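Local coordinates for protein motility-associated killing factor MakB (Vibrio cholerae serotype O1, PDB 6W1W) that probably acts as one component of a three-component cytotoxin, structurally resembling the alpha-pore-forming toxins, at residues A[81-86]-A[321-326]; A[105-110]-A[296-301]; A[148-153]-A[254-259]. All coordinates share one frame; numbering follows the deposited sequence.

Interaction 1: residues A[81-86]-A[321-326]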
# COMPACT_ATOMS: atom_id res chain seq x y z
N ILE A 81 0.01 5.35 -20.06
CA ILE A 81 0.33 4.59 -21.26
C ILE A 81 -0.49 5.09 -22.45
O ILE A 81 0.05 5.36 -23.52
CB ILE A 81 0.12 3.08 -21.02
CG1 ILE A 81 1.13 2.56 -20.00
CG2 ILE A 81 0.23 2.31 -22.32
CD1 ILE A 81 0.96 1.10 -19.68
N ASN A 82 -1.80 5.22 -22.26
CA ASN A 82 -2.66 5.70 -23.34
C ASN A 82 -2.32 7.13 -23.73
O ASN A 82 -2.41 7.49 -24.92
CB ASN A 82 -4.13 5.58 -22.94
CG ASN A 82 -5.08 6.18 -23.97
OD1 ASN A 82 -5.25 5.64 -25.06
ND2 ASN A 82 -5.71 7.30 -23.62
N TYR A 83 -1.93 7.96 -22.77
CA TYR A 83 -1.65 9.36 -23.09
C TYR A 83 -0.43 9.49 -23.99
O TYR A 83 -0.41 10.33 -24.90
CB TYR A 83 -1.46 10.19 -21.82
CG TYR A 83 -1.23 11.65 -22.12
CD1 TYR A 83 -2.27 12.48 -22.50
CD2 TYR A 83 0.04 12.20 -22.03
CE1 TYR A 83 -2.06 13.82 -22.79
CE2 TYR A 83 0.26 13.54 -22.31
CZ TYR A 83 -0.79 14.35 -22.69
OH TYR A 83 -0.56 15.68 -22.96
N GLN A 84 0.61 8.68 -23.75
CA GLN A 84 1.77 8.69 -24.64
C GLN A 84 1.39 8.20 -26.03
O GLN A 84 1.99 8.63 -27.03
CB GLN A 84 2.89 7.84 -24.05
CG GLN A 84 4.16 7.82 -24.89
CD GLN A 84 4.17 6.69 -25.90
OE1 GLN A 84 3.57 5.63 -25.69
NE2 GLN A 84 4.86 6.90 -27.03
N THR A 85 0.41 7.31 -26.12
CA THR A 85 -0.01 6.79 -27.42
C THR A 85 -0.63 7.89 -28.28
O THR A 85 -0.22 8.11 -29.42
CB THR A 85 -0.99 5.63 -27.24
OG1 THR A 85 -0.39 4.62 -26.42
CG2 THR A 85 -1.37 5.03 -28.59
N THR A 86 -1.63 8.60 -27.74
CA THR A 86 -2.25 9.69 -28.49
C THR A 86 -1.33 10.89 -28.64
O THR A 86 -1.57 11.73 -29.50
CB THR A 86 -3.57 10.12 -27.83
OG1 THR A 86 -3.30 10.66 -26.53
CG2 THR A 86 -4.52 8.94 -27.70
N ALA A 321 9.59 11.84 -26.73
CA ALA A 321 10.61 10.91 -26.25
C ALA A 321 10.61 10.81 -24.73
O ALA A 321 10.94 9.76 -24.18
CB ALA A 321 11.99 11.33 -26.75
N SER A 322 10.24 11.90 -24.05
CA SER A 322 10.12 11.86 -22.60
C SER A 322 8.86 11.13 -22.15
O SER A 322 8.86 10.48 -21.10
CB SER A 322 10.14 13.28 -22.03
OG SER A 322 11.35 13.94 -22.35
N TRP A 323 7.78 11.22 -22.93
CA TRP A 323 6.59 10.43 -22.62
C TRP A 323 6.84 8.95 -22.84
O TRP A 323 6.28 8.11 -22.12
CB TRP A 323 5.40 10.90 -23.46
CG TRP A 323 4.83 12.17 -22.94
CD1 TRP A 323 4.93 13.41 -23.51
CD2 TRP A 323 4.11 12.35 -21.72
NE1 TRP A 323 4.31 14.34 -22.72
CE2 TRP A 323 3.79 13.72 -21.61
CE3 TRP A 323 3.70 11.48 -20.71
CZ2 TRP A 323 3.08 14.23 -20.54
CZ3 TRP A 323 2.99 12.00 -19.64
CH2 TRP A 323 2.69 13.36 -19.56
N LYS A 324 7.69 8.60 -23.81
CA LYS A 324 8.04 7.19 -24.01
C LYS A 324 8.78 6.64 -22.80
O LYS A 324 8.58 5.48 -22.42
CB LYS A 324 8.87 7.03 -25.28
CG LYS A 324 9.02 5.59 -25.74
CD LYS A 324 7.67 4.93 -25.97
CE LYS A 324 7.81 3.52 -26.54
NZ LYS A 324 8.58 2.62 -25.64
N THR A 325 9.64 7.46 -22.18
CA THR A 325 10.34 7.04 -20.97
C THR A 325 9.36 6.83 -19.82
O THR A 325 9.47 5.87 -19.06
CB THR A 325 11.41 8.06 -20.60
OG1 THR A 325 12.33 8.23 -21.70
CG2 THR A 325 12.20 7.59 -19.38
N ILE A 326 8.37 7.72 -19.69
CA ILE A 326 7.39 7.60 -18.61
C ILE A 326 6.46 6.43 -18.87
O ILE A 326 6.10 5.68 -17.95
CB ILE A 326 6.62 8.92 -18.43
CG1 ILE A 326 7.59 10.05 -18.06
CG2 ILE A 326 5.55 8.77 -17.36
CD1 ILE A 326 6.91 11.34 -17.72
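Tyr83 and Gln84 meet Trp323 and Lys324 in an antiparallel helix pair of the long helical bundle, a build consistent with the resemblance of this protein to alpha-pore-forming toxins. The axes of the two short segments come within 9.2 Å at 156° between their directions, and Gln84 faces Trp323 at the point of nearest CA atoms. Gln84 CB approaches Trp323 O and CB, and CG comes closer, 3.5 Å from Trp323 O and 3.6 Å from Trp323 CB. A bend at chi2 (-90°) then turns the chain toward Lys324, which it crosses at a slant. Gln84 CD lies 3.9 Å from Lys324 CD; beyond it Gln84 NE2 comes to 3.6 Å from that carbon, whereas OE1 stands farther off, at 4.2 Å. The amide thus rests against the aliphatic part of the lysine, while Lys324 NZ forms a salt bridge with Glu328 one turn further along its own helix. The aromatic residues pack T-shaped: Tyr83 presents its CD2-CE2 edge to one face of the Trp323 indole, the ring planes standing at 69° with 4.8 Å between the tyrosine centroid and that of the indole six-membered ring. Trp323 is also held from outside the pair, because its NE1 donates to Leu5 O near the N terminus and its ring meets Phe87. Tyr83 makes a second edge-to-face pairing with Trp287 and touches Leu110 and Leu114 of helix 100-151. Within the T-shaped pair, Tyr83 CE2 comes nearest to Trp323 CZ2, at 3.4 Å, offset toward the rim of the indole.

Interaction 2: residues A[105-110]-A[296-301]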
# COMPACT_ATOMS: atom_id res chain seq x y z
N GLU A 105 -6.84 20.89 -33.87
CA GLU A 105 -7.63 19.67 -33.76
C GLU A 105 -6.86 18.60 -32.99
O GLU A 105 -7.44 17.85 -32.20
CB GLU A 105 -8.02 19.16 -35.14
CG GLU A 105 -8.89 20.13 -35.93
CD GLU A 105 -9.28 19.59 -37.29
OE1 GLU A 105 -8.96 18.42 -37.58
OE2 GLU A 105 -9.92 20.34 -38.06
N CYS A 106 -5.54 18.52 -33.21
CA CYS A 106 -4.73 17.56 -32.47
C CYS A 106 -4.59 17.97 -31.01
O CYS A 106 -4.68 17.13 -30.11
CB CYS A 106 -3.36 17.41 -33.12
SG CYS A 106 -2.82 15.70 -33.31
N LEU A 107 -4.38 19.27 -30.76
CA LEU A 107 -4.18 19.74 -29.39
C LEU A 107 -5.40 19.48 -28.52
O LEU A 107 -5.27 19.01 -27.38
CB LEU A 107 -3.83 21.22 -29.40
CG LEU A 107 -2.36 21.57 -29.13
CD1 LEU A 107 -1.95 21.02 -27.77
CD2 LEU A 107 -1.46 21.03 -30.22
N GLN A 108 -6.60 19.78 -29.02
CA GLN A 108 -7.78 19.57 -28.20
C GLN A 108 -8.13 18.09 -28.06
O GLN A 108 -8.95 17.75 -27.20
CB GLN A 108 -8.97 20.37 -28.73
CG GLN A 108 -9.32 20.15 -30.19
CD GLN A 108 -10.10 21.31 -30.78
OE1 GLN A 108 -10.08 22.42 -30.26
NE2 GLN A 108 -10.79 21.05 -31.89
N LEU A 109 -7.53 17.21 -28.85
CA LEU A 109 -7.60 15.78 -28.54
C LEU A 109 -6.80 15.48 -27.27
O LEU A 109 -7.24 14.69 -26.43
CB LEU A 109 -7.09 14.94 -29.71
CG LEU A 109 -7.01 13.43 -29.43
CD1 LEU A 109 -8.37 12.86 -29.07
CD2 LEU A 109 -6.39 12.69 -30.61
N LEU A 110 -5.62 16.09 -27.13
CA LEU A 110 -4.88 15.97 -25.88
C LEU A 110 -5.61 16.67 -24.75
O LEU A 110 -5.65 16.16 -23.62
CB LEU A 110 -3.47 16.56 -26.05
CG LEU A 110 -2.54 15.85 -27.03
CD1 LEU A 110 -1.30 16.70 -27.27
CD2 LEU A 110 -2.17 14.48 -26.51
N GLU A 296 -2.50 27.04 -23.15
CA GLU A 296 -1.81 28.23 -23.64
C GLU A 296 -1.44 28.10 -25.12
O GLU A 296 -1.39 29.10 -25.83
CB GLU A 296 -0.56 28.51 -22.80
CG GLU A 296 -0.84 28.81 -21.34
CD GLU A 296 -1.68 30.07 -21.14
OE1 GLU A 296 -1.64 30.97 -22.01
OE2 GLU A 296 -2.37 30.16 -20.10
N LEU A 297 -1.18 26.88 -25.59
CA LEU A 297 -0.83 26.70 -26.99
C LEU A 297 -2.06 26.82 -27.89
O LEU A 297 -1.97 27.37 -29.00
CB LEU A 297 -0.13 25.36 -27.20
CG LEU A 297 1.40 25.37 -27.15
CD1 LEU A 297 1.96 26.32 -28.20
CD2 LEU A 297 1.93 25.73 -25.77
N ILE A 298 -3.21 26.33 -27.44
CA ILE A 298 -4.42 26.44 -28.25
C ILE A 298 -4.84 27.90 -28.39
O ILE A 298 -5.18 28.36 -29.48
CB ILE A 298 -5.55 25.58 -27.65
CG1 ILE A 298 -5.19 24.10 -27.74
CG2 ILE A 298 -6.86 25.85 -28.38
CD1 ILE A 298 -6.21 23.19 -27.08
N ASN A 299 -4.80 28.65 -27.28
CA ASN A 299 -5.14 30.07 -27.33
C ASN A 299 -4.20 30.82 -28.27
O ASN A 299 -4.64 31.72 -29.00
CB ASN A 299 -5.09 30.68 -25.93
CG ASN A 299 -5.99 29.96 -24.95
OD1 ASN A 299 -6.53 28.89 -25.24
ND2 ASN A 299 -6.15 30.54 -23.76
N ALA A 300 -2.92 30.48 -28.25
CA ALA A 300 -1.96 31.15 -29.12
C ALA A 300 -2.20 30.79 -30.59
O ALA A 300 -2.02 31.64 -31.47
CB ALA A 300 -0.53 30.80 -28.71
N LEU A 301 -2.59 29.55 -30.86
CA LEU A 301 -2.90 29.17 -32.23
C LEU A 301 -4.20 29.81 -32.70
O LEU A 301 -4.28 30.31 -33.83
CB LEU A 301 -3.00 27.65 -32.35
CG LEU A 301 -1.72 26.83 -32.17
CD1 LEU A 301 -2.07 25.37 -31.92
CD2 LEU A 301 -0.81 26.96 -33.39
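Ile298 reaches Leu107 and Gln108 through an extended branch: its CG1 stands anti to the carbonyl carbon (chi1 -65°), and with chi2 at 176° CD1 continues straight outward, so that the ethyl arm projects from helix 276-302 against the facing helix. With chi1 at -106°, Leu107 turns both CB and CG to face Ile298 CG1. The leucine and isoleucine pass flank to flank, running in opposite senses, instead of meeting end on. Ile298 CG1 therefore lies beside the root of the leucine, 3.6 Å from Leu107 CB and 4.0 Å from Leu107 CG. Ile298 CD1 travels further, to 3.9 Å from Leu107 CB and to the same distance from the backbone atom Gln108 N, and so ends near the main chain where these two residues join.

The contact joins two helices of the long bundle, near the N-terminal end of helix 100-151 and the C-terminal end of helix 276-302. This end of the bundle is covalently braced, since Cys106 forms a disulfide with Cys90 at the end of helix 69-90. Leu110, one turn along from Cys106, packs on Thr86 and Phe87 of that same helix. Leu301 touches Trp103 and Ile104, close to the start of helix 100-151, and the end of Leu297 leads away from segment 105-110 and packs on Leu310 in a loop.

No hydrogen bond crosses between the segments; Ile298 meets Leu107 through aliphatic carbons and Gln108 through CB and the peptide N. Gln108 lies at the exposed margin: only the foot of its side chain takes part, Gln108 CB standing 4.3 Å from Ile298 CD1.

Interaction 3: residues A[148-153]-A[254-259]; sequences DGWNEL and QAAAIT
Trp150 sets the edge of its six-membered ring against the carbonyl oxygen of Ala256, where the C-terminal end of helix 100-151 meets helix 251-270. Several approaches together make this the close-packed part of the contact. Trp150 CZ3 lies 3.1 Å from Ala256 O, which sits near the plane of the indole, and reaches Ala257 CA obliquely at 3.7 Å. The small methyls let the indole come this near the helix: Trp150 CE3 is 4.2 Å from Ala256 CB, and CH2 is equally far from Ala257 CB. Met160 of helix 157-176 touches both Trp150 and Ala256, and Trp47 of helix 46-66 packs on Ala256 as well.

The other side is looser. Past Asn151 the helix gives way to a turn, and partly exposed Leu153 points toward helix 251-270; with CG anti to the carbonyl carbon (chi1 -67°), its CD1 stands 4.0 Å from Ala256 CB.

No hydrogen bond links the two segments, and the contact rests on van der Waals packing of the indole on methyls and helix backbone. In a cation-pi interaction the ring's pi electrons would probably stabilise the ammonium of Lys260, while its edge packs on the helix backbone.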
# COMPACT_ATOMS: atom_id res chain seq x y z
N ASP A 148 -12.15 -3.11 26.90
CA ASP A 148 -12.99 -3.64 27.96
C ASP A 148 -12.38 -4.88 28.58
O ASP A 148 -12.44 -5.07 29.80
CB ASP A 148 -14.39 -3.93 27.43
CG ASP A 148 -15.16 -2.68 27.06
OD1 ASP A 148 -15.09 -1.70 27.84
OD2 ASP A 148 -15.81 -2.66 26.00
N GLY A 149 -11.79 -5.75 27.76
CA GLY A 149 -11.08 -6.90 28.30
C GLY A 149 -9.88 -6.51 29.13
O GLY A 149 -9.53 -7.20 30.09
N TRP A 150 -9.24 -5.39 28.78
CA TRP A 150 -8.08 -4.91 29.52
C TRP A 150 -8.47 -4.52 30.94
O TRP A 150 -7.81 -4.91 31.91
CB TRP A 150 -7.45 -3.73 28.79
CG TRP A 150 -5.97 -3.69 28.88
CD1 TRP A 150 -5.22 -3.08 29.84
CD2 TRP A 150 -5.04 -4.31 27.98
NE1 TRP A 150 -3.88 -3.27 29.59
CE2 TRP A 150 -3.74 -4.03 28.46
CE3 TRP A 150 -5.18 -5.08 26.82
CZ2 TRP A 150 -2.59 -4.48 27.81
CZ3 TRP A 150 -4.04 -5.53 26.18
CH2 TRP A 150 -2.76 -5.23 26.68
N ASN A 151 -9.57 -3.77 31.09
CA ASN A 151 -9.91 -3.19 32.38
C ASN A 151 -10.34 -4.25 33.40
O ASN A 151 -10.11 -4.07 34.60
CB ASN A 151 -11.01 -2.14 32.21
CG ASN A 151 -10.50 -0.88 31.54
OD1 ASN A 151 -10.38 0.17 32.18
ND2 ASN A 151 -10.20 -0.97 30.25
N GLU A 152 -10.96 -5.33 32.94
CA GLU A 152 -11.33 -6.42 33.85
C GLU A 152 -10.18 -7.39 34.10
O GLU A 152 -10.35 -8.35 34.85
CB GLU A 152 -12.56 -7.16 33.31
CG GLU A 152 -12.31 -8.03 32.08
CD GLU A 152 -13.57 -8.77 31.66
OE1 GLU A 152 -14.64 -8.12 31.57
OE2 GLU A 152 -13.51 -10.00 31.44
N LEU A 153 -9.02 -7.14 33.50
CA LEU A 153 -7.80 -7.90 33.74
C LEU A 153 -6.67 -6.98 34.19
O LEU A 153 -5.51 -7.17 33.84
CB LEU A 153 -7.38 -8.67 32.49
CG LEU A 153 -8.27 -9.82 32.01
CD1 LEU A 153 -7.84 -10.29 30.63
CD2 LEU A 153 -8.23 -10.96 33.01
N GLN A 254 -3.10 -13.17 28.20
CA GLN A 254 -2.33 -13.38 26.97
C GLN A 254 -3.16 -13.00 25.75
O GLN A 254 -2.68 -12.26 24.88
CB GLN A 254 -1.87 -14.84 26.88
CG GLN A 254 -0.73 -15.20 27.82
CD GLN A 254 -0.44 -16.68 27.83
OE1 GLN A 254 -0.02 -17.25 26.82
NE2 GLN A 254 -0.69 -17.33 28.96
N ALA A 255 -4.39 -13.50 25.67
CA ALA A 255 -5.27 -13.16 24.56
C ALA A 255 -5.55 -11.66 24.52
O ALA A 255 -5.63 -11.06 23.44
CB ALA A 255 -6.58 -13.94 24.65
N ALA A 256 -5.71 -11.04 25.70
CA ALA A 256 -5.91 -9.60 25.74
C ALA A 256 -4.70 -8.86 25.19
O ALA A 256 -4.83 -7.93 24.39
CB ALA A 256 -6.22 -9.15 27.17
N ALA A 257 -3.50 -9.29 25.60
CA ALA A 257 -2.28 -8.61 25.17
C ALA A 257 -2.01 -8.84 23.69
O ALA A 257 -1.55 -7.93 22.99
CB ALA A 257 -1.11 -9.07 26.03
N ILE A 258 -2.28 -10.05 23.20
CA ILE A 258 -2.06 -10.35 21.78
C ILE A 258 -2.92 -9.45 20.91
O ILE A 258 -2.41 -8.73 20.04
CB ILE A 258 -2.34 -11.84 21.49
CG1 ILE A 258 -1.28 -12.72 22.16
CG2 ILE A 258 -2.41 -12.09 19.99
CD1 ILE A 258 -1.47 -14.21 21.95
N THR A 259 -4.24 -9.46 21.14
CA THR A 259 -5.18 -8.75 20.27
C THR A 259 -4.93 -7.25 20.26
O THR A 259 -5.05 -6.61 19.21
CB THR A 259 -6.63 -9.04 20.70
OG1 THR A 259 -6.80 -8.71 22.08
CG2 THR A 259 -6.97 -10.51 20.49

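In the fold
From the N terminus, helix 69-90 contributes the first half of interaction 1, and helix 100-151, next in the chain, supplies the first halves of interactions 2 and 3 near its two ends. The chain then passes through helix 157-176 and the strand pair before helix 251-270 closes interaction 3, helix 276-302 closes interaction 2 and helix 316-333 closes interaction 1. The three loops are thus nested, with none crossing. Interactions 1 and 2 are neighbours, about 18 Å between centres, and touch each other. Interaction 3 lies at the other end of the bundle, its centre about 65 Å from that of interaction 2.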